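Local structure of peptidoglycan glycosyltransferase (Atopobium parvulum, 4OVD) at residues V277-E280 and S281-L284; T382-F386 and P387-T391; N283-L286 and V287-Y291. The protein is a penicillin-binding protein that combines a dimerisation domain with a transpeptidase-type domain. All coordinates share one frame; numbering follows the deposited sequence.

In the fold
Three local contacts illustrate how loops and single helical turns are assembled within one transpeptidase-family domain. Contacts 1 and 3 follow one another along the chain and share Asn283 and Leu284, with centres about 11 Å apart: the 3-10 turn of the first leads almost directly into the short helix 285-288 of the second. Contact 2 comes later in the sequence but lies against that helix, its centre about 9 Å from that of contact 3. There, Ala390 N is 2.8 Å from Val287 O, a probable hydrogen bond, and Glu389 CA packs 3.4 Å from Val287 CG1. Contacts 1 and 2, about 16 Å apart between centres, meet where Phe386 CE2 approaches Leu284 N at 3.9 Å.

Contact 1. Residues V277-E280 and S281-L284; sequences VDYE and SLNL
Tyr279 and Leu282 lie side by side with their side chains heading the same way, and they touch where CD1 of Tyr279 comes within 3.9 Å of CD1 of Leu282. The methyl group reaches the ring obliquely. In both residues CG stands beside the backbone N and opposite the carbonyl carbon (chi1 -64° for Tyr279 and -58° for Leu282), a shared torsion that helps bring the two groups into line three residues apart. The second branch of Leu282 serves another neighbour: its CD2 is 4.2 Å from CG1 of Val277, while the side chain as a whole also packs on Phe166 and Ser175. Beneath these side chains the backbone makes a short 3-10 turn, residues 279-282, recognisable by its bonds from each N-H to the carbonyl three residues back. Ser281 N donates to Asp278 O at 2.8 Å, and Leu282 N to Tyr279 O at 3.1 Å, each donor lying above the carbonyl plane. Asp278 adds an Asx turn at the start, since its OD1 accepts from Glu280 N at 3.1 Å, approached from above the carboxylate plane. The amide of Asn283 turns toward the preceding turn, with ND2 3.4 Å from Glu280 O. The carbonyl of buried Ser281 accepts a hydrogen bond from the side chain of Gln162, which lies in helix 161-164; that helix also touches Leu284.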
loop_
_atom_site.group_PDB
_atom_site.type_symbol
_atom_site.label_atom_id
_atom_site.label_comp_id
_atom_site.label_asym_id
_atom_site.label_seq_id
_atom_site.Cartn_x
_atom_site.Cartn_y
_atom_site.Cartn_z
ATOM N N VAL A 277 -24.165 4.490 9.155
ATOM C CA VAL A 277 -22.735 4.321 8.710
ATOM C C VAL A 277 -21.819 3.817 9.815
ATOM O O VAL A 277 -21.739 4.440 10.867
ATOM C CB VAL A 277 -22.063 5.630 8.237
ATOM C CG1 VAL A 277 -20.745 5.296 7.562
ATOM C CG2 VAL A 277 -22.956 6.388 7.271
ATOM N N ASP A 278 -21.076 2.748 9.561
ATOM C CA ASP A 278 -20.182 2.163 10.569
ATOM C C ASP A 278 -18.839 2.853 10.553
ATOM O O ASP A 278 -18.092 2.739 9.566
ATOM C CB ASP A 278 -20.004 0.667 10.309
ATOM C CG ASP A 278 -18.843 0.072 11.092
ATOM O OD1 ASP A 278 -18.433 0.609 12.150
ATOM O OD2 ASP A 278 -18.324 -0.947 10.614
ATOM N N TYR A 279 -18.492 3.535 11.652
ATOM C CA TYR A 279 -17.236 4.295 11.689
ATOM C C TYR A 279 -15.984 3.537 11.303
ATOM O O TYR A 279 -15.101 4.115 10.664
ATOM C CB TYR A 279 -17.012 5.115 12.971
ATOM C CG TYR A 279 -18.004 6.212 13.202
ATOM C CD1 TYR A 279 -18.824 6.683 12.178
ATOM C CD2 TYR A 279 -18.047 6.883 14.415
ATOM C CE1 TYR A 279 -19.721 7.708 12.384
ATOM C CE2 TYR A 279 -18.985 7.893 14.642
ATOM C CZ TYR A 279 -19.799 8.310 13.619
ATOM O OH TYR A 279 -20.685 9.338 13.793
ATOM N N GLU A 280 -15.899 2.251 11.620
ATOM C CA GLU A 280 -14.748 1.488 11.207
ATOM C C GLU A 280 -14.579 1.335 9.692
ATOM O O GLU A 280 -13.446 1.254 9.226
ATOM C CB GLU A 280 -14.633 0.147 11.925
ATOM C CG GLU A 280 -14.071 0.350 13.342
ATOM C CD GLU A 280 -13.610 -0.924 14.034
ATOM O OE1 GLU A 280 -13.364 -1.937 13.345
ATOM O OE2 GLU A 280 -13.460 -0.895 15.277
ATOM N N SER A 281 -15.642 1.467 8.912
ATOM C CA SER A 281 -15.504 1.336 7.438
ATOM C C SER A 281 -14.905 2.596 6.794
ATOM O O SER A 281 -14.583 2.597 5.610
ATOM C CB SER A 281 -16.856 1.059 6.779
ATOM O OG SER A 281 -17.668 2.232 6.789
ATOM N N LEU A 282 -14.791 3.675 7.571
ATOM C CA LEU A 282 -14.227 4.940 7.115
ATOM C C LEU A 282 -12.697 5.018 7.057
ATOM O O LEU A 282 -12.124 5.989 6.550
ATOM C CB LEU A 282 -14.718 6.067 8.025
ATOM C CG LEU A 282 -16.242 6.179 8.057
ATOM C CD1 LEU A 282 -16.639 7.244 9.054
ATOM C CD2 LEU A 282 -16.786 6.489 6.682
ATOM N N ASN A 283 -12.040 4.042 7.637
ATOM C CA ASN A 283 -10.607 3.990 7.572
ATOM C C ASN A 283 -10.174 3.298 6.286
ATOM O O ASN A 283 -10.939 2.550 5.711
ATOM C CB ASN A 283 -10.104 3.067 8.657
ATOM C CG ASN A 283 -10.383 3.594 10.034
ATOM O OD1 ASN A 283 -10.072 4.752 10.348
ATOM N ND2 ASN A 283 -10.930 2.732 10.885
ATOM N N LEU A 284 -8.949 3.562 5.847
ATOM C CA LEU A 284 -8.352 2.776 4.776
ATOM C C LEU A 284 -7.436 1.858 5.546
ATOM O O LEU A 284 -6.418 2.302 6.166
ATOM C CB LEU A 284 -7.447 3.560 3.833
ATOM C CG LEU A 284 -7.862 4.002 2.493
ATOM C CD1 LEU A 284 -6.598 4.549 1.834
ATOM C CD2 LEU A 284 -8.395 2.774 1.774
#

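Contact 2. Residues T382-F386 and P387-T391; sequences TGIDF and PGEAT
Thr382 meets Glu389 first: its backbone N donates to OE2 of Glu389 at 2.8 Å, nearly straight at 166° and from above the carboxylate plane. Thr382 OG1 also approaches OE2, but so closely that the refined separation is doubtful; the same hydroxyl accepts from Ile384 N at 3.2 Å, making an ST turn. Gly383, at a positive phi, sends its N to the syn lone pair of Glu389 OE1, 3.2 Å away, so the two carboxylate oxygens are held by successive backbone N-H groups. The extended Glu389 chain, with CG anti to the backbone N (chi1 -176°), spans the loop to get there. Ile384 lays CG2 3.5 Å from OE1, and a water bridges Ile384 O to that oxygen. Asp385 centres an inverse gamma turn, its carboxylate bonded to Tyr181 and to the backbone of Phe439 and Met440. Phe386 receives CD of Pro387 over one face in a CH-pi contact, 3.5 Å from the ring centroid, while a second water joins Phe386 O to Glu389 N. Helix 418-429 packs against Thr382 and Glu389, helix 285-288 against Ile384 and Glu389, and helix 176-180 against Asp385 and Pro387.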
loop_
_atom_site.group_PDB
_atom_site.type_symbol
_atom_site.label_atom_id
_atom_site.label_comp_id
_atom_site.label_asym_id
_atom_site.label_seq_id
_atom_site.Cartn_x
_atom_site.Cartn_y
_atom_site.Cartn_z
ATOM N N THR A 382 4.650 7.061 5.960
ATOM C CA THR A 382 4.979 7.300 4.624
ATOM C C THR A 382 4.787 8.721 4.206
ATOM O O THR A 382 5.311 9.106 3.229
ATOM C CB THR A 382 4.087 6.440 3.721
ATOM O OG1 THR A 382 2.704 6.765 3.927
ATOM C CG2 THR A 382 4.318 4.990 4.047
ATOM N N GLY A 383 3.991 9.481 4.927
ATOM C CA GLY A 383 3.715 10.848 4.529
ATOM C C GLY A 383 2.432 10.919 3.720
ATOM O O GLY A 383 2.102 11.955 3.240
ATOM N N ILE A 384 1.724 9.803 3.529
ATOM C CA ILE A 384 0.465 9.805 2.742
ATOM C C ILE A 384 -0.529 10.824 3.329
ATOM O O ILE A 384 -0.576 11.067 4.565
ATOM C CB ILE A 384 -0.172 8.394 2.661
ATOM C CG1 ILE A 384 -1.448 8.388 1.808
ATOM C CG2 ILE A 384 -0.490 7.862 4.070
ATOM C CD1 ILE A 384 -1.861 7.034 1.379
ATOM N N ASP A 385 -1.321 11.455 2.454
ATOM C CA ASP A 385 -2.240 12.462 2.936
ATOM C C ASP A 385 -3.605 11.848 3.226
ATOM O O ASP A 385 -4.584 12.113 2.527
ATOM C CB ASP A 385 -2.311 13.653 1.969
ATOM C CG ASP A 385 -2.639 13.230 0.552
ATOM O OD1 ASP A 385 -2.366 12.050 0.165
ATOM O OD2 ASP A 385 -3.106 14.096 -0.220
ATOM N N PHE A 386 -3.660 11.092 4.312
ATOM C CA PHE A 386 -4.873 10.406 4.718
ATOM C C PHE A 386 -4.793 10.205 6.219
ATOM O O PHE A 386 -3.737 9.873 6.749
ATOM C CB PHE A 386 -5.022 9.071 3.980
ATOM C CG PHE A 386 -6.382 8.563 3.992
ATOM C CD1 PHE A 386 -7.313 9.101 3.116
ATOM C CD2 PHE A 386 -6.800 7.649 4.924
ATOM C CE1 PHE A 386 -8.642 8.727 3.171
ATOM C CE2 PHE A 386 -8.130 7.241 4.953
ATOM C CZ PHE A 386 -9.050 7.778 4.079
ATOM N N PRO A 387 -5.915 10.352 6.917
ATOM C CA PRO A 387 -5.811 10.280 8.388
ATOM C C PRO A 387 -5.527 8.920 8.989
ATOM O O PRO A 387 -5.810 7.949 8.373
ATOM C CB PRO A 387 -7.180 10.753 8.866
ATOM C CG PRO A 387 -7.911 11.209 7.629
ATOM C CD PRO A 387 -7.272 10.663 6.438
ATOM N N GLY A 388 -4.931 8.880 10.172
ATOM C CA GLY A 388 -4.754 7.627 10.901
ATOM C C GLY A 388 -3.630 6.733 10.480
ATOM O O GLY A 388 -3.659 5.557 10.767
ATOM N N GLU A 389 -2.592 7.294 9.868
ATOM C CA GLU A 389 -1.511 6.460 9.357
ATOM C C GLU A 389 -0.777 5.807 10.514
ATOM O O GLU A 389 -0.333 6.504 11.396
ATOM C CB GLU A 389 -0.512 7.266 8.486
ATOM C CG GLU A 389 0.525 6.301 7.911
ATOM C CD GLU A 389 1.500 6.838 6.872
ATOM O OE1 GLU A 389 1.708 8.084 6.755
ATOM O OE2 GLU A 389 2.052 5.968 6.146
ATOM N N ALA A 390 -0.655 4.483 10.533
ATOM C CA ALA A 390 0.091 3.844 11.602
ATOM C C ALA A 390 1.601 3.868 11.342
ATOM O O ALA A 390 2.042 3.759 10.239
ATOM C CB ALA A 390 -0.390 2.412 11.788
ATOM N N THR A 391 2.405 4.004 12.363
ATOM C CA THR A 391 3.833 3.948 12.164
ATOM C C THR A 391 4.308 2.490 12.132
ATOM O O THR A 391 5.329 2.169 11.535
ATOM C CB THR A 391 4.567 4.609 13.339
ATOM O OG1 THR A 391 4.381 3.788 14.510
ATOM C CG2 THR A 391 4.001 5.940 13.592
HETATM O O HOH W 1 0.556 10.335 6.850
HETATM O O HOH W 2 -2.103 10.047 8.584
#

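Contact 3. Residues N283-L286 and V287-Y291; sequences NLKL and VSSIY
Leu284 O is gripped by two backbone donors from the turn that follows it. Ser288 N reaches it at 3.1 Å, nearly along the C=O axis and almost straight at 168°, whereas Val287 N, 3.0 Å from the same oxygen, comes from above the carbonyl plane. The hydroxyl of Ser288 also hovers here: with chi1 at 58°, OG is turned back over the preceding turn, 3.0 Å from Leu284 O. Whether its proton goes to that carbonyl is not settled, because a water lies 3.0 Å from Ser288 OG as well; this water accepts from Leu284 N and so links the backbone just before the helix to the Ser288 hydroxyl. One residue on, Ser289 N donates to Lys285 O at 2.8 Å. Apolar packing flanks the bonds, CD1 of Leu284 crossing Val287 to sit 3.9 Å from its CG2. Lys285 runs out extended, its CG passing 3.8 Å from Ser289 OG and its CD 4.0 Å from Tyr291 OH, before NZ donates to Tyr266 O. The ring of Tyr291 meets that of Phe418, and strand 248-253 lies under Lys285 and Leu286 through Ser249 and Met251. With Leu284 at the N-cap, Ser289 already departing from helical angles, and two bonds spanning four residues, the segment is a single alpha-helical turn set beside the antiparallel sheet of the transpeptidase-family domain.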
loop_
_atom_site.group_PDB
_atom_site.type_symbol
_atom_site.label_atom_id
_atom_site.label_comp_id
_atom_site.label_asym_id
_atom_site.label_seq_id
_atom_site.Cartn_x
_atom_site.Cartn_y
_atom_site.Cartn_z
ATOM N N ASN A 283 -12.040 4.042 7.637
ATOM C CA ASN A 283 -10.607 3.990 7.572
ATOM C C ASN A 283 -10.174 3.298 6.286
ATOM O O ASN A 283 -10.939 2.550 5.711
ATOM C CB ASN A 283 -10.104 3.067 8.657
ATOM C CG ASN A 283 -10.383 3.594 10.034
ATOM O OD1 ASN A 283 -10.072 4.752 10.348
ATOM N ND2 ASN A 283 -10.930 2.732 10.885
ATOM N N LEU A 284 -8.949 3.562 5.847
ATOM C CA LEU A 284 -8.352 2.776 4.776
ATOM C C LEU A 284 -7.436 1.858 5.546
ATOM O O LEU A 284 -6.418 2.302 6.166
ATOM C CB LEU A 284 -7.447 3.560 3.833
ATOM C CG LEU A 284 -7.862 4.002 2.493
ATOM C CD1 LEU A 284 -6.598 4.549 1.834
ATOM C CD2 LEU A 284 -8.395 2.774 1.774
ATOM N N LYS A 285 -7.723 0.584 5.505
ATOM C CA LYS A 285 -6.897 -0.372 6.238
ATOM C C LYS A 285 -5.429 -0.308 5.854
ATOM O O LYS A 285 -4.577 -0.468 6.708
ATOM C CB LYS A 285 -7.450 -1.779 6.091
ATOM C CG LYS A 285 -8.780 -1.958 6.812
ATOM C CD LYS A 285 -9.290 -3.385 6.689
ATOM C CE LYS A 285 -10.449 -3.579 7.670
ATOM N NZ LYS A 285 -11.096 -4.871 7.395
ATOM N N LEU A 286 -5.128 -0.105 4.573
ATOM C CA LEU A 286 -3.724 0.041 4.126
ATOM C C LEU A 286 -2.863 0.997 4.883
ATOM O O LEU A 286 -1.643 0.946 4.816
ATOM C CB LEU A 286 -3.702 0.607 2.706
ATOM C CG LEU A 286 -4.228 -0.371 1.700
ATOM C CD1 LEU A 286 -4.501 0.312 0.406
ATOM C CD2 LEU A 286 -3.185 -1.447 1.520
ATOM N N VAL A 287 -3.501 2.012 5.381
ATOM C CA VAL A 287 -2.892 3.110 6.146
ATOM C C VAL A 287 -2.921 2.970 7.625
ATOM O O VAL A 287 -1.940 3.261 8.374
ATOM C CB VAL A 287 -3.703 4.399 5.768
ATOM C CG1 VAL A 287 -3.243 5.581 6.531
ATOM C CG2 VAL A 287 -3.535 4.678 4.272
ATOM N N SER A 288 -4.084 2.606 8.116
ATOM C CA SER A 288 -4.250 2.548 9.534
ATOM C C SER A 288 -4.246 1.192 10.172
ATOM O O SER A 288 -4.302 1.144 11.351
ATOM C CB SER A 288 -5.539 3.311 9.884
ATOM O OG SER A 288 -6.578 2.699 9.169
ATOM N N SER A 289 -4.263 0.077 9.462
ATOM C CA SER A 289 -4.150 -1.205 10.191
ATOM C C SER A 289 -2.749 -1.768 9.946
ATOM O O SER A 289 -2.108 -1.482 8.913
ATOM C CB SER A 289 -5.212 -2.203 9.685
ATOM O OG SER A 289 -6.468 -1.624 9.829
ATOM N N ILE A 290 -2.263 -2.561 10.884
ATOM C CA ILE A 290 -0.923 -3.142 10.796
ATOM C C ILE A 290 -1.053 -4.645 10.810
ATOM O O ILE A 290 -2.014 -5.210 11.366
ATOM C CB ILE A 290 0.019 -2.707 11.900
ATOM C CG1 ILE A 290 -0.430 -3.198 13.265
ATOM C CG2 ILE A 290 0.160 -1.158 11.916
ATOM C CD1 ILE A 290 0.583 -2.756 14.354
ATOM N N TYR A 291 -0.104 -5.254 10.111
ATOM C CA TYR A 291 -0.071 -6.676 9.899
ATOM C C TYR A 291 1.370 -7.107 9.904
ATOM O O TYR A 291 2.258 -6.270 9.695
ATOM C CB TYR A 291 -0.593 -6.974 8.469
ATOM C CG TYR A 291 -2.016 -6.552 8.281
ATOM C CD1 TYR A 291 -3.076 -7.371 8.689
ATOM C CD2 TYR A 291 -2.317 -5.341 7.715
ATOM C CE1 TYR A 291 -4.383 -6.958 8.575
ATOM C CE2 TYR A 291 -3.641 -4.912 7.583
ATOM C CZ TYR A 291 -4.664 -5.734 7.991
ATOM O OH TYR A 291 -5.958 -5.272 7.877
HETATM O O HOH W 3 -7.238 5.299 7.744
#